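Local coordinates for protein-glutaminase (Chryseobacterium proteolyticum, PDB 2ZK9) that probably hydrolyses the side-chain amide of glutamine residues within proteins, turning them into glutamate with release of ammonia, at residues C42-R50 / T137-S145; Q63-S72 / W117-G127. All coordinates share one frame; numbering follows the deposited sequence. Where two conformers were deposited one is given.

Contact 1 of 2, residues C42-R50 / T137-S145. With NA (sodium ion), chain B.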
loop_
_atom_site.group_PDB
_atom_site.type_symbol
_atom_site.label_atom_id
_atom_site.label_comp_id
_atom_site.label_asym_id
_atom_site.label_seq_id
_atom_site.Cartn_x
_atom_site.Cartn_y
_atom_site.Cartn_z
ATOM N N CYS A 42 -0.613 5.017 -4.729
ATOM C CA CYS A 42 -0.580 3.715 -4.010
ATOM C C CYS A 42 0.759 3.034 -4.133
ATOM O O CYS A 42 1.242 2.412 -3.183
ATOM C CB CYS A 42 -1.667 2.808 -4.529
ATOM S SG CYS A 42 -1.691 2.505 -6.269
ATOM N N TYR A 43 1.369 3.125 -5.306
ATOM C CA TYR A 43 2.669 2.505 -5.575
ATOM C C TYR A 43 3.703 3.050 -4.633
ATOM O O TYR A 43 4.565 2.312 -4.132
ATOM C CB TYR A 43 2.984 2.697 -7.073
ATOM C CG TYR A 43 2.854 4.112 -7.544
ATOM C CD1 TYR A 43 1.692 4.654 -8.057
ATOM C CD2 TYR A 43 3.942 4.976 -7.431
ATOM C CE1 TYR A 43 1.599 5.981 -8.473
ATOM C CE2 TYR A 43 3.889 6.263 -7.837
ATOM C CZ TYR A 43 2.714 6.782 -8.364
ATOM O OH TYR A 43 2.689 8.104 -8.753
ATOM N N ALA A 44 3.699 4.371 -4.414
ATOM C CA ALA A 44 4.665 5.013 -3.518
ATOM C C ALA A 44 4.380 4.637 -2.083
ATOM O O ALA A 44 5.295 4.356 -1.301
ATOM C CB ALA A 44 4.622 6.510 -3.743
ATOM N N ARG A 45 3.094 4.628 -1.684
ATOM C CA ARG A 45 2.788 4.226 -0.307
ATOM C C ARG A 45 3.291 2.819 -0.026
ATOM O O ARG A 45 3.837 2.539 1.027
ATOM C CB ARG A 45 1.308 4.365 -0.004
ATOM C CG ARG A 45 0.723 5.760 -0.188
ATOM C CD ARG A 45 -0.603 5.943 0.467
ATOM N NE ARG A 45 -1.663 4.989 0.065
ATOM C CZ ARG A 45 -2.401 5.115 -1.016
ATOM N NH1 ARG A 45 -2.284 6.112 -1.863
ATOM N NH2 ARG A 45 -3.318 4.176 -1.309
ATOM N N ALA A 46 3.075 1.909 -0.987
ATOM C CA ALA A 46 3.475 0.511 -0.792
ATOM C C ALA A 46 4.967 0.374 -0.693
ATOM O O ALA A 46 5.496 -0.375 0.128
ATOM C CB ALA A 46 2.895 -0.361 -1.893
ATOM N N HIS A 47 5.717 1.107 -1.547
ATOM C CA HIS A 47 7.159 0.983 -1.517
ATOM C C HIS A 47 7.751 1.590 -0.239
ATOM O O HIS A 47 8.763 1.110 0.260
ATOM C CB HIS A 47 7.751 1.627 -2.780
ATOM C CG HIS A 47 8.867 0.836 -3.382
ATOM N ND1 HIS A 47 8.750 -0.458 -3.613
ATOM C CD2 HIS A 47 10.093 1.180 -3.876
ATOM C CE1 HIS A 47 9.801 -0.945 -4.232
ATOM N NE2 HIS A 47 10.649 0.052 -4.379
ATOM N N LYS A 48 7.108 2.623 0.283
ATOM C CA LYS A 48 7.535 3.220 1.547
ATOM C C LYS A 48 7.247 2.292 2.719
ATOM O O LYS A 48 8.064 2.154 3.632
ATOM C CB LYS A 48 6.897 4.576 1.750
ATOM C CG LYS A 48 7.523 5.429 2.829
ATOM C CD LYS A 48 8.914 5.936 2.478
ATOM C CE LYS A 48 9.433 6.914 3.493
ATOM N NZ LYS A 48 10.819 7.316 3.241
ATOM N N MET A 49 6.093 1.615 2.694
ATOM C CA MET A 49 5.839 0.588 3.710
ATOM C C MET A 49 6.889 -0.496 3.674
ATOM O O MET A 49 7.357 -0.965 4.707
ATOM C CB MET A 49 4.451 -0.035 3.519
ATOM C CG MET A 49 3.314 0.936 3.820
ATOM S SD MET A 49 1.702 0.100 3.956
ATOM C CE MET A 49 1.282 -0.178 2.242
ATOM N N ARG A 50 7.274 -0.916 2.474
ATOM C CA ARG A 50 8.329 -1.922 2.311
ATOM C C ARG A 50 9.645 -1.420 2.878
ATOM O O ARG A 50 10.347 -2.188 3.517
ATOM C CB ARG A 50 8.468 -2.321 0.861
ATOM C CG ARG A 50 9.671 -3.235 0.635
ATOM C CD ARG A 50 9.674 -3.718 -0.784
ATOM N NE ARG A 50 10.858 -4.591 -1.052
ATOM C CZ ARG A 50 11.964 -4.190 -1.597
ATOM N NH1 ARG A 50 12.159 -2.932 -2.047
ATOM N NH2 ARG A 50 12.950 -5.096 -1.775
ATOM N N THR A 137 3.822 -10.154 -6.495
ATOM C CA THR A 137 5.170 -9.987 -6.972
ATOM C C THR A 137 6.117 -9.935 -5.787
ATOM O O THR A 137 5.729 -9.674 -4.658
ATOM C CB THR A 137 5.379 -8.710 -7.790
ATOM O OG1 THR A 137 5.278 -7.557 -6.930
ATOM C CG2 THR A 137 4.330 -8.538 -8.881
ATOM N N ALA A 138 7.398 -10.066 -6.087
ATOM C CA ALA A 138 8.402 -9.664 -5.097
ATOM C C ALA A 138 8.170 -8.226 -4.681
ATOM O O ALA A 138 7.715 -7.369 -5.466
ATOM C CB ALA A 138 9.809 -9.792 -5.728
ATOM N N GLY A 139 8.514 -7.927 -3.449
ATOM C CA GLY A 139 8.360 -6.602 -2.902
ATOM C C GLY A 139 9.070 -5.520 -3.651
ATOM O O GLY A 139 8.636 -4.357 -3.674
ATOM N N ASN A 140 10.193 -5.876 -4.273
ATOM C CA ASN A 140 10.999 -4.845 -4.949
ATOM C C ASN A 140 10.319 -4.303 -6.199
ATOM O O ASN A 140 10.754 -3.268 -6.705
ATOM C CB ASN A 140 12.422 -5.293 -5.195
ATOM C CG ASN A 140 12.650 -6.294 -6.256
ATOM O OD1 ASN A 140 13.836 -6.302 -6.759
ATOM N ND2 ASN A 140 11.728 -7.076 -6.592
ATOM N N VAL A 141 9.290 -4.949 -6.710
ATOM C CA VAL A 141 8.575 -4.413 -7.845
ATOM C C VAL A 141 7.784 -3.188 -7.414
ATOM O O VAL A 141 6.946 -3.243 -6.513
ATOM C CB VAL A 141 7.635 -5.489 -8.454
ATOM C CG1 VAL A 141 6.792 -4.886 -9.542
ATOM C CG2 VAL A 141 8.472 -6.671 -8.970
ATOM N N TYR A 142 8.017 -2.080 -8.091
ATOM C CA TYR A 142 7.316 -0.833 -7.804
ATOM C C TYR A 142 5.961 -0.789 -8.478
ATOM O O TYR A 142 4.953 -0.369 -7.879
ATOM C CB TYR A 142 8.160 0.301 -8.288
ATOM C CG TYR A 142 7.781 1.728 -7.860
ATOM C CD1 TYR A 142 7.727 2.722 -8.796
ATOM C CD2 TYR A 142 7.556 2.064 -6.534
ATOM C CE1 TYR A 142 7.428 4.049 -8.431
ATOM C CE2 TYR A 142 7.314 3.340 -6.153
ATOM C CZ TYR A 142 7.257 4.335 -7.102
ATOM O OH TYR A 142 7.019 5.626 -6.658
ATOM N N TYR A 143 5.898 -1.215 -9.726
ATOM C CA TYR A 143 4.652 -1.298 -10.489
ATOM C C TYR A 143 4.750 -2.521 -11.428
ATOM O O TYR A 143 5.782 -2.768 -12.025
ATOM C CB TYR A 143 4.352 -0.048 -11.284
ATOM C CG TYR A 143 3.144 -0.157 -12.167
ATOM C CD1 TYR A 143 1.838 -0.248 -11.609
ATOM C CD2 TYR A 143 3.243 -0.313 -13.537
ATOM C CE1 TYR A 143 0.720 -0.404 -12.396
ATOM C CE2 TYR A 143 2.141 -0.448 -14.336
ATOM C CZ TYR A 143 0.881 -0.487 -13.763
ATOM O OH TYR A 143 -0.192 -0.648 -14.617
ATOM N N ARG A 144 3.619 -3.198 -11.555
ATOM C CA ARG A 144 3.409 -4.335 -12.431
ATOM C C ARG A 144 2.236 -4.037 -13.352
ATOM O O ARG A 144 1.132 -3.820 -12.852
ATOM C CB ARG A 144 3.076 -5.615 -11.654
ATOM C CG ARG A 144 2.673 -6.766 -12.565
ATOM C CD ARG A 144 2.300 -8.012 -11.781
ATOM N NE ARG A 144 1.994 -9.160 -12.640
ATOM C CZ ARG A 144 0.842 -9.354 -13.263
ATOM N NH1 ARG A 144 -0.137 -8.499 -13.167
ATOM N NH2 ARG A 144 0.667 -10.436 -14.007
ATOM N N SER A 145 2.492 -4.006 -14.652
ATOM C CA SER A 145 1.369 -3.790 -15.571
ATOM C C SER A 145 0.495 -5.030 -15.661
ATOM O O SER A 145 0.933 -6.111 -15.322
ATOM C CB SER A 145 1.960 -3.448 -16.957
ATOM O OG SER A 145 2.449 -4.622 -17.534
HETATM NA NA NA B . -2.727 4.388 -6.591
HETATM O O HOH W 1 4.781 -0.355 -5.122
HETATM O O HOH W 2 12.400 -1.133 -6.379
HETATM O O HOH W 3 -4.683 3.006 -5.874
HETATM O O HOH W 4 -4.499 3.679 -8.840
#
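The edge of the Tyr43 ring meets one face of the Tyr142 ring, in an offset edge-to-face pair with planes at 82°. Tyr43 CD2 stands 3.4 Å from Tyr142 CZ. The Tyr142 edge is used in turn: its CD2 lies over one face of His47, 3.6 Å from His47 CG, and the two side chains cross at about a right angle. Gly139 O and Asn140 O sit at the His47 edge, near CE1. Arg50 offers a guanidinium face to the turn, with Asn140 CA over its centre. Its extended chain, with CG opposite the backbone N (chi1 173°), carries the group there alongside Asn140.

No direct hydrogen bond joins the segments. Water 1 instead donates to Tyr43 O (2.9 Å) and to Tyr142 O (2.8 Å). Polar ends find partners elsewhere: Tyr142 OH with Asn158, His47 ND1 with Lys62, Arg50 NE with Asp59. The type I turn Ala138-Val141 and the Tyr142 bend lie against helix 42-55; Tyr43, His47 and Tyr142 form an aromatic cluster. The sodium modelled 2.2 Å from Cys42 SG is doubtful, being too close for a normal bond. A cysteine early in such a helix is consistent with the papain-like fold of clan CA.

Contact 2 of 2, residues Q63-S72 / W117-G127; sequences QFVYGNLKAS and WRNACVNTSCG
Val65 fits between Trp117, Arg118 and Cys121. Its CG1 lies 3.7 Å from Trp117 CH2 and 3.9 Å from Cys121 SG. The other branch, CG2, rests on the aliphatic part of Arg118, 4.0 Å from CD. With CG2 opposite the backbone N and CG1 between N and the carbonyl carbon (chi1 58°), the two methyls divide these neighbours between them. Beside Val65, Gln63 slides past the CZ3 corner of Trp117. Its OE1 takes a fairly straight bond from Arg118 NH1, 2.8 Å long and in the guanidinium plane. Asp114 binds both Arg118 NH1 and Gln63 NE2, so one carboxylate engages both residues of the pair.

Further along, Leu69 CD2 packs against Val122 CG1 at 3.9 Å and also faces Cys121 CB. Here the chain after helix 114-120 forms a single beta bridge, Lys70 with Val122. Lys70 N donates to Cys121 O (2.8 Å), and Lys70 O accepts from Asn123 N (2.9 Å). On the other side of strand 69-72 is its antiparallel partner 77-80, and the Cys77-Cys126 disulfide ties that hairpin to the loop. An Asx turn shapes the loop: Asn123 OD1 accepts from Ser125 N and from Ser125 OG, both on the same face of the carboxamide.

Lys70 bends round the end of this loop. Its CB packs on Cys126 CB, and the turns at chi2 and chi4 bring NZ back to Cys126 O at 3.0 Å; NZ also bonds Ser128 O. Ser72 CB sits between Asn123 ND2 and Cys126 SG, the latter in one of the two conformers of Cys126. Alongside it, water 5 bridges the two chain segments, accepting from Ser72 N and Asn123 ND2 and donating to Ala120 O.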
loop_
_atom_site.group_PDB
_atom_site.type_symbol
_atom_site.label_atom_id
_atom_site.label_comp_id
_atom_site.label_asym_id
_atom_site.label_seq_id
_atom_site.Cartn_x
_atom_site.Cartn_y
_atom_site.Cartn_z
ATOM N N GLN A 63 0.983 -7.171 -3.564
ATOM C CA GLN A 63 -0.134 -7.675 -4.345
ATOM C C GLN A 63 -0.702 -6.497 -5.141
ATOM O O GLN A 63 -0.986 -5.440 -4.578
ATOM C CB GLN A 63 -1.235 -8.311 -3.499
ATOM C CG GLN A 63 -2.313 -8.972 -4.350
ATOM C CD GLN A 63 -3.271 -9.847 -3.591
ATOM O OE1 GLN A 63 -4.443 -9.507 -3.400
ATOM N NE2 GLN A 63 -2.780 -10.978 -3.078
ATOM N N PHE A 64 -0.840 -6.715 -6.446
ATOM C CA PHE A 64 -1.482 -5.810 -7.364
ATOM C C PHE A 64 -2.851 -6.339 -7.703
ATOM O O PHE A 64 -2.978 -7.522 -8.022
ATOM C CB PHE A 64 -0.679 -5.645 -8.648
ATOM C CG PHE A 64 0.647 -4.954 -8.454
ATOM C CD1 PHE A 64 0.782 -3.586 -8.639
ATOM C CD2 PHE A 64 1.792 -5.650 -8.082
ATOM C CE1 PHE A 64 1.966 -2.921 -8.425
ATOM C CE2 PHE A 64 2.994 -5.007 -7.856
ATOM C CZ PHE A 64 3.094 -3.622 -8.039
ATOM N N VAL A 65 -3.872 -5.483 -7.684
ATOM C CA VAL A 65 -5.209 -5.868 -8.111
ATOM C C VAL A 65 -5.634 -4.897 -9.195
ATOM O O VAL A 65 -5.305 -3.712 -9.116
ATOM C CB VAL A 65 -6.179 -5.903 -6.888
ATOM C CG1 VAL A 65 -6.293 -4.597 -6.150
ATOM C CG2 VAL A 65 -7.561 -6.369 -7.330
ATOM N N TYR A 66 -6.331 -5.382 -10.190
ATOM C CA TYR A 66 -6.679 -4.651 -11.371
ATOM C C TYR A 66 -8.176 -4.788 -11.677
ATOM O O TYR A 66 -8.726 -5.835 -11.415
ATOM C CB TYR A 66 -5.923 -5.183 -12.604
ATOM C CG TYR A 66 -4.429 -5.292 -12.418
ATOM C CD1 TYR A 66 -3.577 -4.273 -12.771
ATOM C CD2 TYR A 66 -3.882 -6.437 -11.873
ATOM C CE1 TYR A 66 -2.189 -4.383 -12.588
ATOM C CE2 TYR A 66 -2.527 -6.543 -11.697
ATOM C CZ TYR A 66 -1.680 -5.522 -12.051
ATOM O OH TYR A 66 -0.315 -5.715 -11.881
ATOM N N GLY A 67 -8.788 -3.729 -12.213
ATOM C CA GLY A 67 -10.176 -3.850 -12.588
ATOM C C GLY A 67 -10.872 -2.544 -12.654
ATOM O O GLY A 67 -10.242 -1.506 -12.761
ATOM N N ASN A 68 -12.190 -2.618 -12.548
ATOM C CA ASN A 68 -13.048 -1.453 -12.359
ATOM C C ASN A 68 -13.145 -1.264 -10.843
ATOM O O ASN A 68 -14.085 -1.735 -10.208
ATOM C CB ASN A 68 -14.415 -1.707 -12.969
ATOM C CG ASN A 68 -15.368 -0.561 -12.757
ATOM O OD1 ASN A 68 -14.948 0.578 -12.586
ATOM N ND2 ASN A 68 -16.639 -0.849 -12.724
ATOM N N LEU A 69 -12.119 -0.672 -10.243
ATOM C CA LEU A 69 -11.991 -0.652 -8.781
ATOM C C LEU A 69 -12.619 0.616 -8.223
ATOM O O LEU A 69 -12.590 1.676 -8.811
ATOM C CB LEU A 69 -10.519 -0.734 -8.376
ATOM C CG LEU A 69 -9.734 -1.881 -8.970
ATOM C CD1 LEU A 69 -8.316 -1.861 -8.392
ATOM C CD2 LEU A 69 -10.395 -3.241 -8.730
ATOM N N LYS A 70 -13.174 0.465 -7.013
ATOM C CA LYS A 70 -13.854 1.517 -6.283
ATOM C C LYS A 70 -13.564 1.325 -4.799
ATOM O O LYS A 70 -13.692 0.212 -4.305
ATOM C CB LYS A 70 -15.382 1.404 -6.491
ATOM C CG LYS A 70 -15.907 1.490 -7.870
ATOM C CD LYS A 70 -15.759 2.800 -8.506
ATOM C CE LYS A 70 -16.432 2.919 -9.906
ATOM N NZ LYS A 70 -17.922 2.656 -9.798
ATOM N N ALA A 71 -13.242 2.421 -4.093
ATOM C CA ALA A 71 -12.967 2.344 -2.670
ATOM C C ALA A 71 -13.529 3.570 -1.984
ATOM O O ALA A 71 -13.589 4.658 -2.551
ATOM C CB ALA A 71 -11.489 2.217 -2.417
ATOM N N SER A 72 -13.894 3.397 -0.734
ATOM C CA SER A 72 -14.405 4.493 0.098
ATOM C C SER A 72 -13.534 4.743 1.333
ATOM O O SER A 72 -13.027 3.806 1.900
ATOM C CB SER A 72 -15.772 4.099 0.575
ATOM O OG SER A 72 -16.305 5.190 1.391
ATOM N N TRP A 117 -9.027 -7.468 1.550
ATOM C CA TRP A 117 -8.443 -6.304 0.906
ATOM C C TRP A 117 -8.977 -6.094 -0.513
ATOM O O TRP A 117 -9.386 -4.996 -0.880
ATOM C CB TRP A 117 -6.936 -6.416 0.939
ATOM C CG TRP A 117 -6.210 -5.281 0.287
ATOM C CD1 TRP A 117 -6.064 -4.001 0.738
ATOM C CD2 TRP A 117 -5.511 -5.365 -0.947
ATOM N NE1 TRP A 117 -5.304 -3.284 -0.142
ATOM C CE2 TRP A 117 -4.945 -4.077 -1.196
ATOM C CE3 TRP A 117 -5.271 -6.370 -1.882
ATOM C CZ2 TRP A 117 -4.189 -3.813 -2.314
ATOM C CZ3 TRP A 117 -4.531 -6.108 -2.996
ATOM C CH2 TRP A 117 -3.981 -4.841 -3.228
ATOM N N ARG A 118 -8.918 -7.157 -1.307
ATOM C CA ARG A 118 -9.418 -7.004 -2.683
ATOM C C ARG A 118 -10.884 -6.621 -2.691
ATOM O O ARG A 118 -11.343 -5.839 -3.518
ATOM C CB ARG A 118 -9.188 -8.261 -3.491
ATOM C CG ARG A 118 -7.685 -8.503 -3.783
ATOM C CD ARG A 118 -7.477 -9.551 -4.891
ATOM N NE ARG A 118 -8.081 -10.840 -4.604
ATOM C CZ ARG A 118 -7.505 -11.769 -3.874
ATOM N NH1 ARG A 118 -6.315 -11.616 -3.329
ATOM N NH2 ARG A 118 -8.172 -12.932 -3.673
ATOM N N ASN A 119 -11.664 -7.194 -1.743
ATOM C CA ASN A 119 -13.091 -6.814 -1.692
ATOM C C ASN A 119 -13.272 -5.332 -1.357
ATOM O O ASN A 119 -14.223 -4.736 -1.898
ATOM C CB ASN A 119 -13.782 -7.747 -0.697
ATOM C CG ASN A 119 -15.270 -7.478 -0.652
ATOM O OD1 ASN A 119 -15.730 -6.953 0.369
ATOM N ND2 ASN A 119 -15.997 -7.783 -1.686
ATOM N N ALA A 120 -12.403 -4.726 -0.546
ATOM C CA ALA A 120 -12.475 -3.300 -0.291
ATOM C C ALA A 120 -12.112 -2.466 -1.483
ATOM O O ALA A 120 -12.391 -1.255 -1.489
ATOM C CB ALA A 120 -11.597 -2.934 0.893
ATOM N N CYS A 121 -11.471 -3.064 -2.497
ATOM C CA CYS A 121 -11.175 -2.389 -3.755
ATOM C C CYS A 121 -12.300 -2.465 -4.764
ATOM O O CYS A 121 -12.169 -1.919 -5.857
ATOM C CB CYS A 121 -9.899 -2.997 -4.355
ATOM S SG CYS A 121 -8.415 -2.762 -3.370
ATOM N N VAL A 122 -13.393 -3.142 -4.407
ATOM C CA VAL A 122 -14.578 -3.228 -5.249
ATOM C C VAL A 122 -15.792 -2.899 -4.379
ATOM O O VAL A 122 -16.763 -3.651 -4.286
ATOM C CB VAL A 122 -14.679 -4.562 -5.989
ATOM C CG1 VAL A 122 -13.647 -4.553 -7.136
ATOM C CG2 VAL A 122 -14.523 -5.771 -5.080
ATOM N N ASN A 123 -15.753 -1.730 -3.747
ATOM C CA ASN A 123 -16.737 -1.297 -2.771
ATOM C C ASN A 123 -17.945 -0.713 -3.507
ATOM O O ASN A 123 -17.860 0.396 -4.038
ATOM C CB ASN A 123 -16.078 -0.296 -1.824
ATOM C CG ASN A 123 -16.978 0.078 -0.686
ATOM O OD1 ASN A 123 -18.191 0.053 -0.778
ATOM N ND2 ASN A 123 -16.327 0.456 0.410
ATOM N N THR A 124 -19.046 -1.422 -3.506
ATOM C CA THR A 124 -20.223 -0.972 -4.251
ATOM C C THR A 124 -20.998 0.145 -3.611
ATOM O O THR A 124 -21.884 0.703 -4.245
ATOM C CB THR A 124 -21.129 -2.175 -4.515
ATOM O OG1 THR A 124 -21.505 -2.787 -3.281
ATOM C CG2 THR A 124 -20.446 -3.190 -5.426
ATOM N N SER A 125 -20.610 0.624 -2.420
ATOM C CA SER A 125 -21.098 1.925 -1.961
ATOM C C SER A 125 -20.556 3.068 -2.843
ATOM O O SER A 125 -20.984 4.219 -2.716
ATOM C CB SER A 125 -20.840 2.166 -0.484
ATOM O OG SER A 125 -19.470 2.344 -0.193
ATOM N N CYS A 126 -19.634 2.743 -3.742
ATOM C CA CYS A 126 -19.083 3.705 -4.696
ATOM C C CYS A 126 -19.484 3.316 -6.104
ATOM O O CYS A 126 -18.765 3.700 -7.065
ATOM C CB CYS A 126 -17.545 3.820 -4.520
ATOM S SG CYS A 126 -17.211 4.547 -2.872
ATOM N N GLY A 127 -20.513 2.508 -6.291
ATOM C CA GLY A 127 -21.002 2.112 -7.582
ATOM C C GLY A 127 -20.464 0.799 -8.072
ATOM O O GLY A 127 -19.844 0.034 -7.341
HETATM O O HOH W 5 -13.427 0.579 0.269
#

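How the contacts relate
The centres of contacts 1 and 2 lie about 18 Å apart, and the two touch. Arg144 O of contact 1 and Tyr66 OH of contact 2 are 2.6 Å apart, a probable hydrogen bond. Thr137 OG1 packs on Phe64 CE2 at 3.5 Å. Strands 61-66 and 130-138 are sheet neighbours, one serving each contact. Along the chain, contact 2 is nested in the loop closed by contact 1. His83 links them too: it touches Cys42 of contact 1 and Trp117 and Cys121 of contact 2. Trp117 also bonds Asp103. By inference from clan CA, Cys42, His83 and Asp103 would fit a papain-like Cys-His-Asp site. The Leu69 side chain is about 9 Å from the modelled sodium.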